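Long-range contact in periplasmic binding protein/LacI transcriptional regulator (Mycobacterium smegmatis, PDB 6HYH), which probably serves as the sugar-binding lipoprotein of an L-arabinofuranose ABC transporter, and here holds beta-D-fucofuranose between its two lobes: residues N146-E151 with P203-V208. Numbering follows the deposited sequence.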
ATOM      1  N   ASN A 146     -32.096  11.191   2.349  1.00 65.97           N
ATOM      2  CA  ASN A 146     -31.504  10.840   3.627  1.00 66.76           C
ATOM      3  C   ASN A 146     -30.995   9.413   3.586  1.00 62.10           C
ATOM      4  O   ASN A 146     -31.766   8.464   3.378  1.00 61.12           O
ATOM      5  CB  ASN A 146     -32.526  11.005   4.749  1.00 72.53           C
ATOM      6  CG  ASN A 146     -32.631  12.438   5.230  1.00 74.28           C
ATOM      7  OD1 ASN A 146     -31.634  13.055   5.607  1.00 74.90           O
ATOM      8  ND2 ASN A 146     -33.842  12.985   5.193  1.00 77.00           N
ATOM      9  N   ILE A 147     -29.701   9.270   3.834  1.00 58.89           N
ATOM     10  CA  ILE A 147     -29.022   7.997   3.716  1.00 55.16           C
ATOM     11  C   ILE A 147     -28.635   7.564   5.120  1.00 54.63           C
ATOM     12  O   ILE A 147     -28.291   8.391   5.974  1.00 59.04           O
ATOM     13  CB  ILE A 147     -27.800   8.077   2.777  1.00 54.16           C
ATOM     14  CG1 ILE A 147     -28.245   8.532   1.386  1.00 52.15           C
ATOM     15  CG2 ILE A 147     -27.136   6.710   2.672  1.00 53.22           C
ATOM     16  CD1 ILE A 147     -27.154   9.165   0.569  1.00 54.37           C
ATOM     17  N   VAL A 148     -28.770   6.279   5.369  1.00 60.69           N
ATOM     18  CA  VAL A 148     -28.388   5.648   6.615  1.00 59.39           C
ATOM     19  C   VAL A 148     -27.351   4.599   6.251  1.00 61.00           C
ATOM     20  O   VAL A 148     -27.493   3.936   5.222  1.00 60.26           O
ATOM     21  CB  VAL A 148     -29.610   5.014   7.293  1.00 60.89           C
ATOM     22  CG1 VAL A 148     -29.186   4.404   8.533  1.00 62.80           C
ATOM     23  CG2 VAL A 148     -30.676   6.062   7.537  1.00 65.02           C
ATOM     24  N   GLN A 149     -26.262   4.518   7.009  1.00 58.54           N
ATOM     25  CA  GLN A 149     -25.195   3.563   6.702  1.00 56.31           C
ATOM     26  C   GLN A 149     -25.094   2.507   7.798  1.00 56.72           C
ATOM     27  O   GLN A 149     -24.912   2.832   8.980  1.00 56.89           O
ATOM     28  CB  GLN A 149     -23.821   4.238   6.513  1.00 58.04           C
ATOM     29  CG  GLN A 149     -23.009   3.573   5.388  1.00 53.45           C
ATOM     30  CD  GLN A 149     -21.736   4.308   4.943  1.00 56.13           C
ATOM     31  OE1 GLN A 149     -20.636   3.950   5.354  1.00 54.96           O
ATOM     32  NE2 GLN A 149     -21.887   5.335   4.089  1.00 58.76           N
ATOM     33  N   LEU A 150     -25.164   1.242   7.390  1.00 40.33           N
ATOM     34  CA  LEU A 150     -24.910   0.111   8.272  1.00 39.63           C
ATOM     35  C   LEU A 150     -23.454  -0.286   8.046  1.00 38.18           C
ATOM     36  O   LEU A 150     -23.110  -0.803   6.967  1.00 38.74           O
ATOM     37  CB  LEU A 150     -25.865  -1.047   7.963  1.00 38.53           C
ATOM     38  CG  LEU A 150     -27.354  -0.680   7.972  1.00 35.12           C
ATOM     39  CD1 LEU A 150     -28.266  -1.899   7.879  1.00 34.48           C
ATOM     40  CD2 LEU A 150     -27.592   0.053   9.245  1.00 39.78           C
ATOM     41  N   GLU A 151     -22.605  -0.075   9.062  1.00 52.16           N
ATOM     42  CA  GLU A 151     -21.157  -0.166   8.915  1.00 50.40           C
ATOM     43  C   GLU A 151     -20.644  -1.538   9.366  1.00 51.17           C
ATOM     44  O   GLU A 151     -21.223  -2.187  10.245  1.00 53.00           O
ATOM     45  CB  GLU A 151     -20.473   0.925   9.753  1.00 54.80           C
ATOM     46  CG  GLU A 151     -20.273   2.259   9.074  1.00 56.50           C
ATOM     47  CD  GLU A 151     -19.804   3.335  10.047  1.00 60.96           C
ATOM     48  OE1 GLU A 151     -20.269   3.315  11.205  1.00 64.19           O
ATOM     49  OE2 GLU A 151     -18.967   4.192   9.661  1.00 66.37           O
ATOM     50  N   PRO A 203     -36.071  10.380  11.523  1.00 81.54           N
ATOM     51  CA  PRO A 203     -37.508  10.280  11.243  1.00 83.65           C
ATOM     52  C   PRO A 203     -37.807  10.157   9.759  1.00 84.68           C
ATOM     53  O   PRO A 203     -38.911   9.755   9.378  1.00 90.39           O
ATOM     54  CB  PRO A 203     -38.064  11.578  11.841  1.00 85.98           C
ATOM     55  CG  PRO A 203     -36.960  12.561  11.629  1.00 86.61           C
ATOM     56  CD  PRO A 203     -35.638  11.779  11.675  1.00 82.44           C
ATOM     57  N   GLN A 204     -36.829  10.490   8.912  1.00 80.69           N
ATOM     58  CA  GLN A 204     -36.979  10.405   7.457  1.00 80.54           C
ATOM     59  C   GLN A 204     -35.789   9.642   6.897  1.00 77.02           C
ATOM     60  O   GLN A 204     -34.652  10.116   6.975  1.00 77.98           O
ATOM     61  CB  GLN A 204     -37.075  11.776   6.794  1.00 81.84           C
ATOM     62  CG  GLN A 204     -37.008  11.676   5.267  1.00 85.87           C
ATOM     63  CD  GLN A 204     -36.796  13.023   4.576  1.00 91.85           C
ATOM     64  OE1 GLN A 204     -36.786  14.080   5.228  1.00 92.97           O
ATOM     65  NE2 GLN A 204     -36.616  12.989   3.248  1.00 91.14           N
ATOM     66  N   ILE A 205     -36.045   8.471   6.327  1.00 62.54           N
ATOM     67  CA  ILE A 205     -34.988   7.603   5.838  1.00 57.41           C
ATOM     68  C   ILE A 205     -35.328   7.235   4.402  1.00 55.33           C
ATOM     69  O   ILE A 205     -36.380   6.636   4.146  1.00 55.08           O
ATOM     70  CB  ILE A 205     -34.833   6.347   6.713  1.00 51.82           C
ATOM     71  CG1 ILE A 205     -34.321   6.725   8.102  1.00 53.34           C
ATOM     72  CG2 ILE A 205     -33.913   5.333   6.044  1.00 48.73           C
ATOM     73  CD1 ILE A 205     -34.197   5.559   9.052  1.00 51.15           C
ATOM     74  N   ASP A 206     -34.468   7.636   3.462  1.00 60.80           N
ATOM     75  CA  ASP A 206     -34.697   7.407   2.041  1.00 59.51           C
ATOM     76  C   ASP A 206     -33.929   6.198   1.530  1.00 58.76           C
ATOM     77  O   ASP A 206     -34.480   5.367   0.800  1.00 59.01           O
ATOM     78  CB  ASP A 206     -34.322   8.661   1.251  1.00 62.14           C
ATOM     79  CG  ASP A 206     -35.295   9.795   1.482  1.00 67.79           C
ATOM     80  OD1 ASP A 206     -36.476   9.645   1.100  1.00 68.65           O
ATOM     81  OD2 ASP A 206     -34.888  10.818   2.089  1.00 71.52           O
ATOM     82  N   VAL A 207     -32.659   6.075   1.917  1.00 50.94           N
ATOM     83  CA  VAL A 207     -31.802   4.995   1.455  1.00 45.75           C
ATOM     84  C   VAL A 207     -31.075   4.387   2.637  1.00 45.28           C
ATOM     85  O   VAL A 207     -30.725   5.074   3.606  1.00 43.75           O
ATOM     86  CB  VAL A 207     -30.781   5.479   0.409  1.00 47.03           C
ATOM     87  CG1 VAL A 207     -29.873   4.338  -0.030  1.00 48.00           C
ATOM     88  CG2 VAL A 207     -31.514   6.045  -0.774  1.00 45.42           C
ATOM     89  N   VAL A 208     -30.863   3.077   2.555  1.00 45.54           N
ATOM     90  CA  VAL A 208     -29.981   2.352   3.452  1.00 43.40           C
ATOM     91  C   VAL A 208     -28.805   1.857   2.626  1.00 42.12           C
ATOM     92  O   VAL A 208     -28.992   1.270   1.547  1.00 43.39           O
ATOM     93  CB  VAL A 208     -30.692   1.174   4.138  1.00 41.50           C
ATOM     94  CG1 VAL A 208     -29.740   0.505   5.118  1.00 41.69           C
ATOM     95  CG2 VAL A 208     -31.927   1.653   4.858  1.00 45.47           C
TER
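Val148 and Ile205 meet in the apolar centre: with Val148 CG1 anti to the backbone N (chi1 -180°), the other branch, CG2, falls beside that N and lies 3.6 Å from Ile205 CG2, also touching CG1 and CD1 of that isoleucine. On the same face of the sheet, Leu150 CG comes within 3.9 Å of Val208 CG1. On the other face Ile147 and Val207 lie alongside each other with a common direction, in looser contact (CG1 to CB 4.1 Å). The backbones pair in parallel, Val148 N giving its hydrogen to Val207 O (2.9 Å). Farther out, Asn146 O takes two bonds, from Val207 N and, on a lone pair in the carbonyl plane, from Asp206 N (2.8 Å). Asp206 answers with its side chain: OD2 receives Asn146 N at 2.8 Å through its anti lone pair, so that backbone and carboxylate together grip Asn146 just ahead of the first bridged pair, Ile147 with Val207. At the polar edge, nearer the surface, the Asn146 and Gln204 amides stand nearly perpendicular (89°), touching without a hydrogen bond, while Gln204 NE2 bonds weakly to Asp206 OD2. The two strands are neighbours in the mixed, mostly parallel sheet of one periplasmic-binding-protein lobe; strand 176-183 flanks 145-151 on its far side, helix 157-170 packs on Ile147, and helix 188-201 on Val148, Leu150 and Val208.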